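Short-chain dehydrogenase/reductase SDR (Burkholderia phymatum, PDB 5IG2) binds NAD and is probably an oxidoreductase of the short-chain dehydrogenase/reductase family, acting on CH-OH groups of its substrates. Local coordinates at residues G62-G67 / E87-V92; W117-N122 / Y164-H169; P196-T201 / Q232-S237. All blocks are in the same frame, centred on the assembly; numbering follows the deposited sequence.

Contact 1 (G62-G67 / E87-V92)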
loop_
_atom_site.group_PDB
_atom_site.type_symbol
_atom_site.label_atom_id
_atom_site.label_comp_id
_atom_site.label_asym_id
_atom_site.label_seq_id
_atom_site.Cartn_x
_atom_site.Cartn_y
_atom_site.Cartn_z
ATOM N N GLY B 62 -34.902 -15.002 16.978
ATOM C CA GLY B 62 -36.047 -15.852 16.723
ATOM C C GLY B 62 -36.620 -16.609 17.911
ATOM O O GLY B 62 -37.547 -17.405 17.716
ATOM N N ALA B 63 -36.120 -16.391 19.126
ATOM C CA ALA B 63 -36.634 -17.125 20.276
ATOM C C ALA B 63 -38.017 -16.627 20.680
ATOM O O ALA B 63 -38.349 -15.449 20.515
ATOM C CB ALA B 63 -35.688 -16.995 21.470
ATOM N N GLU B 64 -38.828 -17.549 21.208
ATOM C CA GLU B 64 -39.995 -17.204 22.018
ATOM C C GLU B 64 -39.527 -17.052 23.458
ATOM O O GLU B 64 -39.201 -18.045 24.115
ATOM C CB GLU B 64 -41.074 -18.276 21.947
ATOM C CG GLU B 64 -41.867 -18.338 20.685
ATOM C CD GLU B 64 -42.972 -19.361 20.804
ATOM O OE1 GLU B 64 -43.994 -19.048 21.450
ATOM O OE2 GLU B 64 -42.799 -20.486 20.288
ATOM N N VAL B 65 -39.510 -15.822 23.956
ATOM C CA VAL B 65 -38.851 -15.520 25.222
ATOM C C VAL B 65 -39.603 -14.391 25.911
ATOM O O VAL B 65 -40.076 -13.456 25.257
ATOM C CB VAL B 65 -37.367 -15.154 24.985
ATOM C CG1 VAL B 65 -37.248 -14.044 23.955
ATOM C CG2 VAL B 65 -36.685 -14.745 26.289
ATOM N N ILE B 66 -39.733 -14.491 27.233
ATOM C CA ILE B 66 -40.129 -13.359 28.058
ATOM C C ILE B 66 -39.083 -13.169 29.148
ATOM O O ILE B 66 -38.433 -14.124 29.588
ATOM C CB ILE B 66 -41.534 -13.521 28.685
ATOM C CG1 ILE B 66 -41.557 -14.693 29.675
ATOM C CG2 ILE B 66 -42.587 -13.667 27.608
ATOM C CD1 ILE B 66 -42.841 -14.802 30.472
ATOM N N GLY B 67 -38.907 -11.916 29.564
ATOM C CA GLY B 67 -38.009 -11.582 30.650
ATOM C C GLY B 67 -38.776 -10.999 31.820
ATOM O O GLY B 67 -39.610 -10.107 31.641
ATOM N N GLU B 87 -48.686 -18.221 32.446
ATOM C CA GLU B 87 -49.526 -17.320 31.660
ATOM C C GLU B 87 -49.011 -17.195 30.226
ATOM O O GLU B 87 -49.804 -17.160 29.277
ATOM C CB GLU B 87 -49.607 -15.956 32.354
ATOM C CG GLU B 87 -50.304 -14.857 31.564
ATOM C CD GLU B 87 -51.741 -15.199 31.178
ATOM O OE1 GLU B 87 -52.206 -14.710 30.121
ATOM O OE2 GLU B 87 -52.404 -15.952 31.927
ATOM N N ALA B 88 -47.687 -17.169 30.039
ATOM C CA ALA B 88 -47.145 -17.018 28.692
ATOM C C ALA B 88 -47.149 -18.329 27.916
ATOM O O ALA B 88 -47.439 -18.336 26.718
ATOM C CB ALA B 88 -45.723 -16.453 28.753
ATOM N N PHE B 89 -46.815 -19.448 28.559
ATOM C CA PHE B 89 -46.592 -20.678 27.818
ATOM C C PHE B 89 -47.341 -21.893 28.349
ATOM O O PHE B 89 -47.232 -22.966 27.745
ATOM C CB PHE B 89 -45.091 -21.001 27.774
ATOM C CG PHE B 89 -44.260 -19.931 27.138
ATOM C CD1 PHE B 89 -44.504 -19.528 25.833
ATOM C CD2 PHE B 89 -43.220 -19.334 27.840
ATOM C CE1 PHE B 89 -43.727 -18.546 25.237
ATOM C CE2 PHE B 89 -42.442 -18.342 27.248
ATOM C CZ PHE B 89 -42.694 -17.953 25.946
ATOM N N GLY B 90 -48.075 -21.773 29.460
ATOM C CA GLY B 90 -48.937 -22.840 29.943
ATOM C C GLY B 90 -48.262 -23.981 30.686
ATOM O O GLY B 90 -48.959 -24.754 31.357
ATOM N N LYS B 91 -46.940 -24.115 30.590
ATOM C CA LYS B 91 -46.210 -25.257 31.122
ATOM C C LYS B 91 -44.846 -24.776 31.590
ATOM O O LYS B 91 -44.354 -23.735 31.149
ATOM C CB LYS B 91 -46.001 -26.359 30.070
ATOM C CG LYS B 91 -47.235 -26.823 29.305
ATOM C CD LYS B 91 -47.980 -27.913 30.057
ATOM C CE LYS B 91 -49.070 -28.546 29.190
ATOM N NZ LYS B 91 -48.508 -29.254 27.994
ATOM N N VAL B 92 -44.230 -25.555 32.480
ATOM C CA VAL B 92 -42.813 -25.420 32.810
ATOM C C VAL B 92 -42.197 -26.814 32.774
ATOM O O VAL B 92 -42.644 -27.710 33.498
ATOM C CB VAL B 92 -42.590 -24.772 34.188
ATOM C CG1 VAL B 92 -41.096 -24.664 34.470
ATOM C CG2 VAL B 92 -43.254 -23.408 34.261
#
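Phe89 turns the outer part of its ring onto Glu64, beside the start of the strand region 65-69. Phe89 CZ lies 3.9 Å from Glu64 O. Val65 N sits at the ring edge, near its plane, 4.3 Å from Phe89 CZ. The next ring atom, Phe89 CE1, is 3.8 Å from Glu64 OE1. This carboxylate comes to the ring obliquely, with the two planes 78° apart. Glu64 CD is anti to CA (chi2 -175°), which takes CD away from the backbone.

The second part of the contact is aliphatic. Ile66 CD1 touches Ala88 CB at 3.7 Å. It projects there because Ile66 CG1 stands between the backbone N and the carbonyl carbon (chi1 65°), with CD1 extended beyond it. Ile66 CG1 comes only loosely near Phe89 CE2, at 4.5 Å. Ala88 CB lies over one face of the Phe89 ring, toward its rim, so the methyl meets both Ile66 and Phe89. Between these Ile66, Ala88 and Phe89 carbons the packing is van der Waals in kind. The whole contact buries 187 Å² near the surface.

The phenylalanine also reaches inward. Its side chain packs on Lys40 and Val42 of strand 40-45 and on Val16 of strand 16-20. Val65 points away from the helix, and its side chain packs on Leu43.

Strand 65-69 is an outermost strand of the parallel sheet within this chain. Helix 75-89 packs its last turn on that strand's beginning, before the chain crosses to strand 94-97. This is the beta-alpha-beta crossover of a Rossmann fold, with strand order 3-2-1-4.

Contact 2 (W117-N122 / Y164-H169). With NAD (nicotinamide-adenine-dinucleotide), chain F; ACT (acetate ion), chain G.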
loop_
_atom_site.group_PDB
_atom_site.type_symbol
_atom_site.label_atom_id
_atom_site.label_comp_id
_atom_site.label_asym_id
_atom_site.label_seq_id
_atom_site.Cartn_x
_atom_site.Cartn_y
_atom_site.Cartn_z
ATOM N N TRP B 117 -27.273 -12.160 52.740
ATOM C CA TRP B 117 -27.288 -11.925 51.301
ATOM C C TRP B 117 -26.995 -13.212 50.538
ATOM O O TRP B 117 -27.783 -13.640 49.684
ATOM C CB TRP B 117 -26.268 -10.847 50.943
ATOM C CG TRP B 117 -26.147 -10.571 49.457
ATOM C CD1 TRP B 117 -27.163 -10.494 48.547
ATOM C CD2 TRP B 117 -24.932 -10.347 48.725
ATOM N NE1 TRP B 117 -26.655 -10.219 47.294
ATOM C CE2 TRP B 117 -25.288 -10.128 47.377
ATOM C CE3 TRP B 117 -23.576 -10.306 49.081
ATOM C CZ2 TRP B 117 -24.336 -9.864 46.378
ATOM C CZ3 TRP B 117 -22.625 -10.054 48.085
ATOM C CH2 TRP B 117 -23.013 -9.835 46.749
ATOM N N VAL B 118 -25.860 -13.847 50.845
ATOM C CA VAL B 118 -25.435 -15.028 50.095
ATOM C C VAL B 118 -26.425 -16.164 50.285
ATOM O O VAL B 118 -26.790 -16.854 49.325
ATOM C CB VAL B 118 -24.014 -15.452 50.511
ATOM C CG1 VAL B 118 -23.570 -16.693 49.728
ATOM C CG2 VAL B 118 -23.039 -14.302 50.310
ATOM N N PHE B 119 -26.876 -16.384 51.517
ATOM C CA PHE B 119 -27.789 -17.499 51.724
ATOM C C PHE B 119 -29.166 -17.201 51.151
ATOM O O PHE B 119 -29.859 -18.121 50.694
ATOM C CB PHE B 119 -27.854 -17.864 53.208
ATOM C CG PHE B 119 -26.840 -18.913 53.593
ATOM C CD1 PHE B 119 -25.499 -18.585 53.703
ATOM C CD2 PHE B 119 -27.221 -20.233 53.784
ATOM C CE1 PHE B 119 -24.548 -19.552 54.027
ATOM C CE2 PHE B 119 -26.286 -21.205 54.111
ATOM C CZ PHE B 119 -24.945 -20.864 54.236
ATOM N N GLY B 120 -29.564 -15.928 51.130
ATOM C CA GLY B 120 -30.848 -15.580 50.549
ATOM C C GLY B 120 -30.915 -15.891 49.065
ATOM O O GLY B 120 -31.927 -16.393 48.570
ATOM N N VAL B 121 -29.841 -15.604 48.334
ATOM C CA VAL B 121 -29.841 -15.910 46.907
ATOM C C VAL B 121 -29.511 -17.375 46.673
ATOM O O VAL B 121 -30.252 -18.092 45.986
ATOM C CB VAL B 121 -28.857 -14.999 46.150
ATOM C CG1 VAL B 121 -28.938 -15.286 44.639
ATOM C CG2 VAL B 121 -29.122 -13.517 46.480
ATOM N N ASN B 122 -28.389 -17.832 47.238
ATOM C CA ASN B 122 -27.808 -19.116 46.860
ATOM C C ASN B 122 -28.577 -20.299 47.424
ATOM O O ASN B 122 -28.617 -21.359 46.791
ATOM C CB ASN B 122 -26.354 -19.201 47.332
ATOM C CG ASN B 122 -25.436 -18.253 46.587
ATOM O OD1 ASN B 122 -25.894 -17.375 45.858
ATOM N ND2 ASN B 122 -24.120 -18.438 46.759
ATOM N N TYR B 164 -19.809 -18.595 51.027
ATOM C CA TYR B 164 -20.138 -19.136 49.716
ATOM C C TYR B 164 -20.062 -20.660 49.722
ATOM O O TYR B 164 -20.987 -21.338 49.250
ATOM C CB TYR B 164 -19.185 -18.538 48.683
ATOM C CG TYR B 164 -19.441 -18.936 47.249
ATOM C CD1 TYR B 164 -20.434 -18.305 46.496
ATOM C CD2 TYR B 164 -18.665 -19.920 46.631
ATOM C CE1 TYR B 164 -20.658 -18.649 45.163
ATOM C CE2 TYR B 164 -18.874 -20.269 45.294
ATOM C CZ TYR B 164 -19.872 -19.629 44.569
ATOM O OH TYR B 164 -20.083 -19.984 43.256
ATOM N N ASN B 165 -18.969 -21.214 50.267
ATOM C CA ASN B 165 -18.833 -22.666 50.387
ATOM C C ASN B 165 -20.045 -23.266 51.073
ATOM O O ASN B 165 -20.653 -24.215 50.570
ATOM C CB ASN B 165 -17.573 -23.036 51.179
ATOM C CG ASN B 165 -16.289 -22.563 50.515
ATOM O OD1 ASN B 165 -16.267 -22.244 49.324
ATOM N ND2 ASN B 165 -15.193 -22.535 51.295
ATOM N N ALA B 166 -20.406 -22.713 52.235
ATOM C CA ALA B 166 -21.501 -23.264 53.026
ATOM C C ALA B 166 -22.798 -23.256 52.233
ATOM O O ALA B 166 -23.545 -24.247 52.233
ATOM C CB ALA B 166 -21.650 -22.479 54.333
ATOM N N SER B 167 -23.063 -22.162 51.515
ATOM C CA SER B 167 -24.297 -22.088 50.738
ATOM C C SER B 167 -24.304 -23.135 49.630
ATOM O O SER B 167 -25.344 -23.738 49.338
ATOM C CB SER B 167 -24.493 -20.671 50.171
ATOM O OG SER B 167 -23.561 -20.357 49.145
ATOM N N LYS B 168 -23.147 -23.392 49.027
ATOM C CA LYS B 168 -23.092 -24.351 47.936
ATOM C C LYS B 168 -23.128 -25.795 48.434
ATOM O O LYS B 168 -23.677 -26.664 47.751
ATOM C CB LYS B 168 -21.848 -24.083 47.080
ATOM C CG LYS B 168 -21.886 -22.719 46.367
ATOM C CD LYS B 168 -23.136 -22.593 45.494
ATOM C CE LYS B 168 -23.066 -21.372 44.578
ATOM N NZ LYS B 168 -24.207 -21.346 43.607
ATOM N N HIS B 169 -22.566 -26.082 49.610
ATOM C CA HIS B 169 -22.766 -27.413 50.177
ATOM C C HIS B 169 -24.232 -27.640 50.517
ATOM O O HIS B 169 -24.738 -28.764 50.395
ATOM C CB HIS B 169 -21.892 -27.609 51.424
ATOM C CG HIS B 169 -20.445 -27.858 51.118
ATOM N ND1 HIS B 169 -19.839 -29.079 51.332
ATOM C CD2 HIS B 169 -19.490 -27.051 50.598
ATOM C CE1 HIS B 169 -18.568 -29.007 50.974
ATOM N NE2 HIS B 169 -18.331 -27.788 50.523
HETATM P PA NAD F . -23.003 -14.022 36.865
HETATM O O1A NAD F . -22.762 -12.871 37.762
HETATM O O2A NAD F . -22.447 -13.823 35.447
HETATM O O5B NAD F . -24.537 -14.436 36.759
HETATM C C5B NAD F . -25.347 -14.578 37.941
HETATM C C4B NAD F . -26.582 -13.747 37.728
HETATM O O4B NAD F . -27.451 -13.882 38.875
HETATM C C3B NAD F . -26.343 -12.240 37.529
HETATM O O3B NAD F . -26.917 -11.778 36.312
HETATM C C2B NAD F . -27.040 -11.599 38.740
HETATM O O2B NAD F . -27.647 -10.351 38.423
HETATM C C1B NAD F . -28.100 -12.643 39.059
HETATM N N9A NAD F . -28.620 -12.576 40.418
HETATM C C8A NAD F . -27.918 -12.327 41.569
HETATM N N7A NAD F . -28.669 -12.208 42.638
HETATM C C5A NAD F . -29.956 -12.398 42.157
HETATM C C6A NAD F . -31.214 -12.384 42.787
HETATM N N6A NAD F . -31.396 -12.070 44.072
HETATM N N1A NAD F . -32.299 -12.653 42.028
HETATM C C2A NAD F . -32.127 -12.899 40.723
HETATM N N3A NAD F . -30.993 -12.913 40.012
HETATM C C4A NAD F . -29.938 -12.647 40.794
HETATM O O3 NAD F . -22.352 -15.330 37.490
HETATM P PN NAD F . -22.442 -16.872 37.079
HETATM O O1N NAD F . -23.084 -17.008 35.747
HETATM O O2N NAD F . -21.094 -17.445 37.291
HETATM O O5D NAD F . -23.415 -17.387 38.229
HETATM C C5D NAD F . -24.373 -18.440 37.989
HETATM C C4D NAD F . -24.201 -19.485 39.064
HETATM O O4D NAD F . -22.975 -20.226 38.854
HETATM C C3D NAD F . -24.138 -18.952 40.501
HETATM O O3D NAD F . -24.940 -19.768 41.346
HETATM C C2D NAD F . -22.662 -19.126 40.865
HETATM O O2D NAD F . -22.502 -19.274 42.270
HETATM C C1D NAD F . -22.364 -20.407 40.100
HETATM N N1N NAD F . -20.879 -20.749 39.869
HETATM C C2N NAD F . -20.116 -19.887 39.171
HETATM C C3N NAD F . -18.791 -20.188 38.913
HETATM C C7N NAD F . -17.921 -19.363 38.017
HETATM O O7N NAD F . -16.688 -19.485 38.089
HETATM N N7N NAD F . -18.500 -18.446 37.260
HETATM C C4N NAD F . -18.280 -21.394 39.379
HETATM C C5N NAD F . -19.094 -22.268 40.079
HETATM C C6N NAD F . -20.400 -21.924 40.322
HETATM C C ACT G . -16.811 -20.692 42.302
HETATM O O ACT G . -15.793 -21.430 42.314
HETATM O OXT ACT G . -17.894 -21.239 42.616
HETATM C CH3 ACT G . -16.757 -19.241 41.920
HETATM O O HOH W 1 -26.870 -21.333 44.567
#
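The helical segments 117-122 and 164-169 run nearly parallel, at 25° to each other, their axes 9.5 Å apart at closest approach. The CA atoms of Phe119 and Ser167 are 5.9 Å apart. Ser167 CB sits over the centre of the Phe119 ring, 4.1 Å from its centroid, in a CH-pi contact. Ala166 CB meets the same ring at its edge. Asn122 ND2 donates to Ser167 OG (3.1 Å, 159°), with OG close to the amide plane. Ser167 OG in turn donates to Tyr164 O at 2.8 Å. Asn122 OD1 accepts from Val101 N, so the amide is held at both ends. It crosses the Tyr164 side chain at about a right angle.

Tyr164 and Lys168 match the YxxxK signature of the family. Tyr164 OH hydrogen-bonds NAD O2D at 2.7 Å and also an oxygen of an acetate, probably from the crystallisation liquor. Lys168 NZ bonds NAD O2D (3.0 Å) and NAD O3D (2.9 Å), and a water links it to Asn122 O.

Helices 112-140 and 162-185 follow strands 94-97 and 144-149 of the sheet. Lys168 NZ reaches back to Thr149 O on strand 144-149, and Phe119 packs on Phe119 of the second subunit.

Contact 3 (P196-T201 / Q232-S237). With NAD (nicotinamide-adenine-dinucleotide), chain F.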
loop_
_atom_site.group_PDB
_atom_site.type_symbol
_atom_site.label_atom_id
_atom_site.label_comp_id
_atom_site.label_asym_id
_atom_site.label_seq_id
_atom_site.Cartn_x
_atom_site.Cartn_y
_atom_site.Cartn_z
ATOM N N PRO B 196 -19.556 -26.538 38.661
ATOM C CA PRO B 196 -18.423 -26.083 37.853
ATOM C C PRO B 196 -17.297 -25.505 38.696
ATOM O O PRO B 196 -17.488 -25.086 39.838
ATOM C CB PRO B 196 -19.031 -24.980 36.969
ATOM C CG PRO B 196 -20.514 -25.018 37.230
ATOM C CD PRO B 196 -20.673 -25.590 38.597
ATOM N N ALA B 197 -16.101 -25.504 38.097
ATOM C CA ALA B 197 -14.982 -24.719 38.593
ATOM C C ALA B 197 -15.027 -23.342 37.931
ATOM O O ALA B 197 -16.014 -22.973 37.287
ATOM C CB ALA B 197 -13.661 -25.443 38.341
ATOM N N PHE B 198 -13.959 -22.564 38.066
ATOM C CA PHE B 198 -14.011 -21.164 37.648
ATOM C C PHE B 198 -14.249 -21.032 36.145
ATOM O O PHE B 198 -13.587 -21.692 35.338
ATOM C CB PHE B 198 -12.716 -20.453 38.034
ATOM C CG PHE B 198 -12.387 -20.551 39.488
ATOM C CD1 PHE B 198 -13.124 -19.849 40.425
ATOM C CD2 PHE B 198 -11.332 -21.343 39.919
ATOM C CE1 PHE B 198 -12.815 -19.937 41.763
ATOM C CE2 PHE B 198 -11.022 -21.430 41.245
ATOM C CZ PHE B 198 -11.764 -20.728 42.175
ATOM N N VAL B 199 -15.193 -20.166 35.779
ATOM C CA VAL B 199 -15.566 -19.869 34.395
ATOM C C VAL B 199 -15.711 -18.356 34.269
ATOM O O VAL B 199 -16.284 -17.736 35.181
ATOM C CB VAL B 199 -16.885 -20.565 34.014
ATOM C CG1 VAL B 199 -17.325 -20.154 32.617
ATOM C CG2 VAL B 199 -16.745 -22.068 34.114
ATOM N N PRO B 200 -15.222 -17.702 33.168
ATOM C CA PRO B 200 -15.413 -16.249 33.037
ATOM C C PRO B 200 -16.880 -15.838 33.012
ATOM O O PRO B 200 -17.585 -16.077 32.027
ATOM C CB PRO B 200 -14.720 -15.916 31.705
ATOM C CG PRO B 200 -13.726 -16.999 31.510
ATOM C CD PRO B 200 -14.378 -18.236 32.080
ATOM N N THR B 201 -17.348 -15.236 34.104
ATOM C CA THR B 201 -18.695 -14.670 34.211
ATOM C C THR B 201 -18.595 -13.389 35.036
ATOM O O THR B 201 -17.500 -12.883 35.298
ATOM C CB THR B 201 -19.685 -15.640 34.879
ATOM O OG1 THR B 201 -19.307 -15.817 36.248
ATOM C CG2 THR B 201 -19.719 -16.994 34.179
ATOM N N GLN B 232 -11.460 -12.627 41.389
ATOM C CA GLN B 232 -11.481 -11.947 40.097
ATOM C C GLN B 232 -10.531 -12.623 39.116
ATOM O O GLN B 232 -10.898 -12.898 37.967
ATOM C CB GLN B 232 -11.119 -10.471 40.265
ATOM C CG GLN B 232 -12.212 -9.611 40.890
ATOM C CD GLN B 232 -13.181 -9.057 39.855
ATOM O OE1 GLN B 232 -12.953 -9.177 38.649
ATOM N NE2 GLN B 232 -14.268 -8.444 40.324
ATOM N N ARG B 233 -9.315 -12.936 39.575
ATOM C CA ARG B 233 -8.310 -13.551 38.708
ATOM C C ARG B 233 -8.711 -14.964 38.295
ATOM O O ARG B 233 -8.545 -15.349 37.132
ATOM C CB ARG B 233 -6.950 -13.581 39.414
ATOM C CG ARG B 233 -6.314 -12.223 39.688
ATOM C CD ARG B 233 -5.006 -12.367 40.475
ATOM N NE ARG B 233 -4.117 -13.378 39.889
ATOM C CZ ARG B 233 -3.836 -14.560 40.441
ATOM N NH1 ARG B 233 -4.366 -14.900 41.611
ATOM N NH2 ARG B 233 -3.016 -15.403 39.824
ATOM N N ALA B 234 -9.210 -15.762 39.242
ATOM C CA ALA B 234 -9.520 -17.153 38.942
ATOM C C ALA B 234 -10.668 -17.245 37.953
ATOM O O ALA B 234 -10.622 -18.028 37.000
ATOM C CB ALA B 234 -9.856 -17.898 40.235
ATOM N N VAL B 235 -11.696 -16.428 38.161
ATOM C CA VAL B 235 -12.866 -16.434 37.289
ATOM C C VAL B 235 -12.486 -16.002 35.876
ATOM O O VAL B 235 -12.825 -16.666 34.887
ATOM C CB VAL B 235 -13.958 -15.536 37.900
ATOM C CG1 VAL B 235 -15.017 -15.182 36.877
ATOM C CG2 VAL B 235 -14.579 -16.236 39.134
ATOM N N ARG B 236 -11.765 -14.892 35.751
ATOM C CA ARG B 236 -11.514 -14.375 34.413
ATOM C C ARG B 236 -10.596 -15.286 33.612
ATOM O O ARG B 236 -10.600 -15.220 32.379
ATOM C CB ARG B 236 -10.923 -12.964 34.481
ATOM C CG ARG B 236 -9.503 -12.935 34.955
ATOM C CD ARG B 236 -8.963 -11.535 35.175
ATOM N NE ARG B 236 -7.519 -11.601 35.394
ATOM C CZ ARG B 236 -6.802 -10.637 35.950
ATOM N NH1 ARG B 236 -7.402 -9.526 36.359
ATOM N NH2 ARG B 236 -5.489 -10.791 36.101
ATOM N N SER B 237 -9.839 -16.161 34.271
ATOM C CA SER B 237 -8.878 -16.993 33.561
ATOM C C SER B 237 -9.365 -18.425 33.351
ATOM O O SER B 237 -8.596 -19.257 32.859
ATOM C CB SER B 237 -7.533 -16.991 34.292
ATOM O OG SER B 237 -7.664 -17.526 35.592
HETATM P PA NAD F . -23.003 -14.022 36.865
HETATM O O1A NAD F . -22.762 -12.871 37.762
HETATM O O2A NAD F . -22.447 -13.823 35.447
HETATM O O5B NAD F . -24.537 -14.436 36.759
HETATM C C5B NAD F . -25.347 -14.578 37.941
HETATM C C4B NAD F . -26.582 -13.747 37.728
HETATM O O4B NAD F . -27.451 -13.882 38.875
HETATM C C3B NAD F . -26.343 -12.240 37.529
HETATM O O3B NAD F . -26.917 -11.778 36.312
HETATM C C2B NAD F . -27.040 -11.599 38.740
HETATM O O2B NAD F . -27.647 -10.351 38.423
HETATM C C1B NAD F . -28.100 -12.643 39.059
HETATM N N9A NAD F . -28.620 -12.576 40.418
HETATM C C8A NAD F . -27.918 -12.327 41.569
HETATM N N7A NAD F . -28.669 -12.208 42.638
HETATM C C5A NAD F . -29.956 -12.398 42.157
HETATM C C6A NAD F . -31.214 -12.384 42.787
HETATM N N6A NAD F . -31.396 -12.070 44.072
HETATM N N1A NAD F . -32.299 -12.653 42.028
HETATM C C2A NAD F . -32.127 -12.899 40.723
HETATM N N3A NAD F . -30.993 -12.913 40.012
HETATM C C4A NAD F . -29.938 -12.647 40.794
HETATM O O3 NAD F . -22.352 -15.330 37.490
HETATM P PN NAD F . -22.442 -16.872 37.079
HETATM O O1N NAD F . -23.084 -17.008 35.747
HETATM O O2N NAD F . -21.094 -17.445 37.291
HETATM O O5D NAD F . -23.415 -17.387 38.229
HETATM C C5D NAD F . -24.373 -18.440 37.989
HETATM C C4D NAD F . -24.201 -19.485 39.064
HETATM O O4D NAD F . -22.975 -20.226 38.854
HETATM C C3D NAD F . -24.138 -18.952 40.501
HETATM O O3D NAD F . -24.940 -19.768 41.346
HETATM C C2D NAD F . -22.662 -19.126 40.865
HETATM O O2D NAD F . -22.502 -19.274 42.270
HETATM C C1D NAD F . -22.364 -20.407 40.100
HETATM N N1N NAD F . -20.879 -20.749 39.869
HETATM C C2N NAD F . -20.116 -19.887 39.171
HETATM C C3N NAD F . -18.791 -20.188 38.913
HETATM C C7N NAD F . -17.921 -19.363 38.017
HETATM O O7N NAD F . -16.688 -19.485 38.089
HETATM N N7N NAD F . -18.500 -18.446 37.260
HETATM C C4N NAD F . -18.280 -21.394 39.379
HETATM C C5N NAD F . -19.094 -22.268 40.079
HETATM C C6N NAD F . -20.400 -21.924 40.322
#
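Phe198 lays the face of its ring on Ala234. The Ala234 CB stands over the ring centre, 3.6 Å from the centroid and 4° off the ring normal, a nearly upright CH-pi contact. Phe198 CB also rests on the helix backbone, 3.4 Å from Ala234 O. Val235 crosses the Phe198 side chain at about a right angle, and its CG2 comes obliquely to the ring, 4.1 Å from Phe198 CD1.

The other branch of Val235, CG1, meets the loop backbone. CG1 is anti to the backbone N (chi1 164°) and lies 3.3 Å from Val199 O and 3.6 Å from Thr201 N. Pro200 lies against the carbonyls of Val235 and Arg236. Its CA makes a CA-H...O contact with Val235 O at 3.2 Å, and its CG approaches Arg236 O. The CB of Arg236 points away from the loop, and its NH1 makes a salt bridge with Asp13 of the third subunit.

Val199 N donates to NAD O7N at 2.8 Å, and Val199 O accepts from NAD N7N. Both ends of the carboxamide are therefore gripped by one residue. Thr201 OG1 donates to the phosphate oxygen NAD O2N at 2.6 Å. Helix 222-236 thus packs against the loop after strand 189-194, which in short-chain dehydrogenases characteristically holds the nicotinamide half of the dinucleotide.

Contacts 2 and 3 share the cofactor. Their centres are 18 Å apart and their nearest atoms about 7 Å, and they do not touch each other. Contact 2 bonds the nicotinamide ribose and also touches the adenine through Val121, while contact 3 bonds the carboxamide and a phosphate oxygen. Their hydrogen bonds fix the nicotinamide half. Contact 1 is remote, with its centre 29 Å from that of contact 2 and 31 Å from that of contact 3. It lies on the opposite side of the chain's centre from contact 2. There the side chain of Val65 is about 11 Å from that of Asp45, which also bonds NAD. The three contacts follow one another in series along the chain.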